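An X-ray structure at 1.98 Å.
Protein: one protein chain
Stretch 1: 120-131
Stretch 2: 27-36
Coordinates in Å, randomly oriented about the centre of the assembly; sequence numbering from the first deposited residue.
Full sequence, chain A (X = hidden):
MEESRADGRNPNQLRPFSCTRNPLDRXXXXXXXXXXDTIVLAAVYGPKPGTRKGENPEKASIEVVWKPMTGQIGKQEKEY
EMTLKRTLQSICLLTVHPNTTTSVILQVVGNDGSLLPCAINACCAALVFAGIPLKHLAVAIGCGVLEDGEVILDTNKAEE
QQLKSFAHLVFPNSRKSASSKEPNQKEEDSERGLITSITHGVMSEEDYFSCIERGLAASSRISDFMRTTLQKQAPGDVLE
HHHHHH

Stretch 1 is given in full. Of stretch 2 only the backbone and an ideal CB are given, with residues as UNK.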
# COMPACT_ATOMS: atom_id res chain seq x y z
N ILE A 120 -1.29 0.77 0.77
CA ILE A 120 -0.86 0.47 -0.59
C ILE A 120 -1.56 -0.78 -1.17
O ILE A 120 -2.17 -0.73 -2.23
CB ILE A 120 0.68 0.32 -0.65
CG1 ILE A 120 1.33 1.69 -0.39
CG2 ILE A 120 1.13 -0.24 -2.00
CD1 ILE A 120 2.84 1.71 -0.54
N ASN A 121 -1.45 -1.90 -0.46
CA ASN A 121 -2.10 -3.14 -0.87
C ASN A 121 -3.61 -3.00 -1.01
O ASN A 121 -4.22 -3.50 -1.96
CB ASN A 121 -1.81 -4.23 0.16
CG ASN A 121 -0.33 -4.55 0.27
OD1 ASN A 121 0.18 -4.78 1.36
ND2 ASN A 121 0.35 -4.56 -0.86
N ALA A 122 -4.22 -2.33 -0.03
CA ALA A 122 -5.64 -2.03 -0.04
C ALA A 122 -6.05 -1.32 -1.33
O ALA A 122 -7.08 -1.63 -1.93
CB ALA A 122 -5.98 -1.16 1.15
N CYS A 123 -5.23 -0.36 -1.74
CA CYS A 123 -5.53 0.49 -2.88
C CYS A 123 -5.32 -0.24 -4.18
O CYS A 123 -6.02 0.01 -5.15
CB CYS A 123 -4.68 1.76 -2.84
SG CYS A 123 -5.34 3.02 -1.74
N CYS A 124 -4.34 -1.14 -4.19
CA CYS A 124 -4.12 -1.97 -5.38
C CYS A 124 -5.31 -2.89 -5.61
O CYS A 124 -5.70 -3.14 -6.75
CB CYS A 124 -2.85 -2.81 -5.25
SG CYS A 124 -2.62 -3.96 -6.63
N ALA A 125 -5.90 -3.38 -4.53
CA ALA A 125 -7.06 -4.25 -4.62
C ALA A 125 -8.29 -3.49 -5.11
O ALA A 125 -9.03 -3.98 -5.96
CB ALA A 125 -7.35 -4.91 -3.29
N ALA A 126 -8.51 -2.29 -4.56
CA ALA A 126 -9.66 -1.48 -4.94
C ALA A 126 -9.60 -1.00 -6.40
O ALA A 126 -10.62 -0.97 -7.09
CB ALA A 126 -9.82 -0.31 -4.00
N LEU A 127 -8.41 -0.63 -6.88
CA LEU A 127 -8.22 -0.27 -8.29
C LEU A 127 -8.58 -1.43 -9.20
O LEU A 127 -9.25 -1.25 -10.22
CB LEU A 127 -6.77 0.12 -8.56
CG LEU A 127 -6.23 1.41 -7.96
CD1 LEU A 127 -4.71 1.40 -7.98
CD2 LEU A 127 -6.78 2.61 -8.71
N VAL A 128 -8.10 -2.61 -8.85
CA VAL A 128 -8.40 -3.80 -9.63
C VAL A 128 -9.91 -4.01 -9.67
O VAL A 128 -10.48 -4.31 -10.72
CB VAL A 128 -7.71 -5.05 -9.05
CG1 VAL A 128 -8.30 -6.31 -9.65
CG2 VAL A 128 -6.23 -4.98 -9.29
N PHE A 129 -10.56 -3.85 -8.52
CA PHE A 129 -12.00 -4.05 -8.44
C PHE A 129 -12.80 -3.00 -9.19
O PHE A 129 -13.90 -3.28 -9.66
CB PHE A 129 -12.48 -4.11 -6.99
CG PHE A 129 -13.95 -4.34 -6.88
CD1 PHE A 129 -14.51 -5.57 -7.21
CD2 PHE A 129 -14.80 -3.32 -6.46
CE1 PHE A 129 -15.87 -5.79 -7.12
CE2 PHE A 129 -16.16 -3.54 -6.38
CZ PHE A 129 -16.70 -4.77 -6.70
N ALA A 130 -12.26 -1.79 -9.28
CA ALA A 130 -12.92 -0.69 -10.00
C ALA A 130 -12.67 -0.78 -11.51
O ALA A 130 -13.22 0.01 -12.28
CB ALA A 130 -12.45 0.65 -9.47
N GLY A 131 -11.85 -1.74 -11.93
CA GLY A 131 -11.53 -1.87 -13.34
C GLY A 131 -10.65 -0.74 -13.86
O GLY A 131 -10.83 -0.25 -14.97
N UNK A 27 -18.99 3.58 -4.71
CA UNK A 27 -17.66 3.47 -5.29
C UNK A 27 -17.69 2.53 -6.49
O UNK A 27 -18.49 1.59 -6.53
CB UNK A 27 -16.65 2.98 -4.25
N UNK A 28 -16.84 2.79 -7.47
CA UNK A 28 -16.67 1.84 -8.56
C UNK A 28 -15.96 0.60 -8.05
O UNK A 28 -16.28 -0.52 -8.42
CB UNK A 28 -15.89 2.47 -9.72
N UNK A 29 -14.99 0.83 -7.18
CA UNK A 29 -14.29 -0.27 -6.54
C UNK A 29 -13.88 0.12 -5.13
O UNK A 29 -13.41 1.23 -4.90
CB UNK A 29 -13.07 -0.68 -7.36
N UNK A 30 -14.07 -0.79 -4.19
CA UNK A 30 -13.54 -0.55 -2.86
C UNK A 30 -13.04 -1.82 -2.18
O UNK A 30 -13.36 -2.93 -2.58
CB UNK A 30 -14.61 0.11 -1.99
N UNK A 31 -12.22 -1.64 -1.15
CA UNK A 31 -11.62 -2.74 -0.42
C UNK A 31 -11.36 -2.30 1.01
O UNK A 31 -10.66 -1.32 1.24
CB UNK A 31 -10.33 -3.21 -1.09
N UNK A 32 -11.95 -3.00 1.97
CA UNK A 32 -11.53 -2.86 3.35
C UNK A 32 -10.47 -3.93 3.60
O UNK A 32 -10.77 -5.12 3.73
CB UNK A 32 -12.71 -2.99 4.32
N UNK A 33 -9.22 -3.50 3.63
CA UNK A 33 -8.09 -4.42 3.68
C UNK A 33 -7.53 -4.47 5.11
O UNK A 33 -7.31 -3.43 5.74
CB UNK A 33 -7.01 -4.00 2.69
N UNK A 34 -7.31 -5.68 5.61
CA UNK A 34 -6.80 -5.85 6.97
C UNK A 34 -5.56 -6.73 7.06
O UNK A 34 -5.50 -7.82 6.48
CB UNK A 34 -7.90 -6.44 7.86
N UNK A 35 -4.56 -6.25 7.78
CA UNK A 35 -3.43 -7.08 8.16
C UNK A 35 -3.30 -6.94 9.67
O UNK A 35 -2.98 -5.87 10.17
CB UNK A 35 -2.15 -6.68 7.43
N UNK A 36 -3.57 -8.02 10.39
CA UNK A 36 -3.66 -7.93 11.83
C UNK A 36 -4.70 -6.88 12.19
O UNK A 36 -5.78 -6.84 11.58
CB UNK A 36 -2.30 -7.60 12.45

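Stretch 2 runs as a strand from 29 to 35 across the helix of stretch 1, the two axes approaching to 5.9 Å with an angle of 149° between their N-to-C directions.

Position 27 precedes the strand, and its ideal CB has no atom of stretch 1 within 5.5 Å. The helix sets no preference; the residue is Ala27.

At position 28 CA-to-CB points sideways, and the ideal CB lies 3.9 Å from Ala130 CB. Many side chains would suit, provided they lead off past that methyl group. The residue is His28; its imidazole leads away from the helix, while its backbone O lies 3.6 Å from Phe129 CE2.

Position 29 is the most restrictive. CA-to-CB points toward the helix, and the ideal CB would sit 2.4 Å from Ala130 N and 2.5 Å from Ala126 O, both clashes. With phi/psi of -147/136 the backbone is ordinary strand, so the demand for glycine comes from packing rather than torsion. The residue is Gly29. Its CA approaches Phe129 CD2 to 3.1 Å at the edge of the ring, near the ring plane, and its N lies 3.4 Å from Ala130 CB.

At position 30 CA-to-CB points away, with the ideal CB 5.2 Å from Ala126 CB, so stretch 1 hardly discriminates among side chains. The residue is Ser30, whose OG is hydrogen-bonded elsewhere in the structure. Its backbone does the packing here: Ser30 CA is 3.9 Å from Ala126 CB.

Position 31 points toward the helix again. Its ideal CB is 3.7 Å from Ala122 O and 4.1 Å from Ala125 CB, a setting that favours a small apolar group. Ala31 fits: its CB makes apolar contacts at 4.1 Å with Ala125 CB and, at the same distance, with Ala126 CB.

Position 32 points away with nothing of stretch 1 in reach, leaving the choice open; it is Arg32.

Position 33 points toward the helix, its ideal CB a tight 3.4 Å from Ala122 CB. Beyond that contact, Asn121 and Ala125 offer a surface over which a long apolar or flat aromatic side chain could extend. The residue is Trp33, with chi1 at -179° (t). Asn121 CB lies over one face of the indole, 4.0 Å from the five-membered ring centroid and 29° off its normal, a CH-pi contact; Trp33 CE3 packs 4.1 Å from Ala125 CB.

Position 34 is out of reach of the helix and unconstrained by it; Ala34 is deposited.

Position 35 points toward the helix, but no atom of stretch 1 lies within 5.5 Å of its ideal CB. A long side chain is needed to bridge the gap, and a polar end would suit the amide of Asn121. Gln35 spans it, bringing its terminal amide close to that of Asn121.

Position 36 lies beyond the strand, out of reach; its positive phi of 56° favours glycine, and it is Gly36.

Stretch 2, residues 27-36: AHGSARWAQG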
# COMPACT_ATOMS: atom_id res chain seq x y z
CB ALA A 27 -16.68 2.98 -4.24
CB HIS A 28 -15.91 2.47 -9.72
CG HIS A 28 -16.75 3.39 -10.55
ND1 HIS A 28 -17.04 4.68 -10.16
CD2 HIS A 28 -17.35 3.21 -11.75
CE1 HIS A 28 -17.80 5.25 -11.08
NE2 HIS A 28 -18.00 4.38 -12.06
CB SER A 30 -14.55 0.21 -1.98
OG SER A 30 -15.74 -0.52 -1.76
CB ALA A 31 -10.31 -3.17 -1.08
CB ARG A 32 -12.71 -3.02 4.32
CG ARG A 32 -12.29 -3.50 5.72
CD ARG A 32 -13.42 -3.42 6.73
NE ARG A 32 -13.81 -2.03 6.96
CZ ARG A 32 -14.40 -1.58 8.06
NH1 ARG A 32 -14.68 -2.40 9.06
NH2 ARG A 32 -14.71 -0.30 8.16
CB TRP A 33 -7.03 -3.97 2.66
CG TRP A 33 -5.82 -4.82 2.57
CD1 TRP A 33 -4.75 -4.81 3.42
CD2 TRP A 33 -5.52 -5.78 1.55
NE1 TRP A 33 -3.82 -5.72 3.00
CE2 TRP A 33 -4.26 -6.33 1.85
CE3 TRP A 33 -6.20 -6.24 0.41
CZ2 TRP A 33 -3.66 -7.31 1.06
CZ3 TRP A 33 -5.60 -7.21 -0.37
CH2 TRP A 33 -4.35 -7.74 -0.05
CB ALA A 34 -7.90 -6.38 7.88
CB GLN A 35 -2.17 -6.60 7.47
CG GLN A 35 -2.35 -6.40 5.99
CD GLN A 35 -1.20 -5.66 5.36
OE1 GLN A 35 -0.26 -5.26 6.05
NE2 GLN A 35 -1.25 -5.48 4.06
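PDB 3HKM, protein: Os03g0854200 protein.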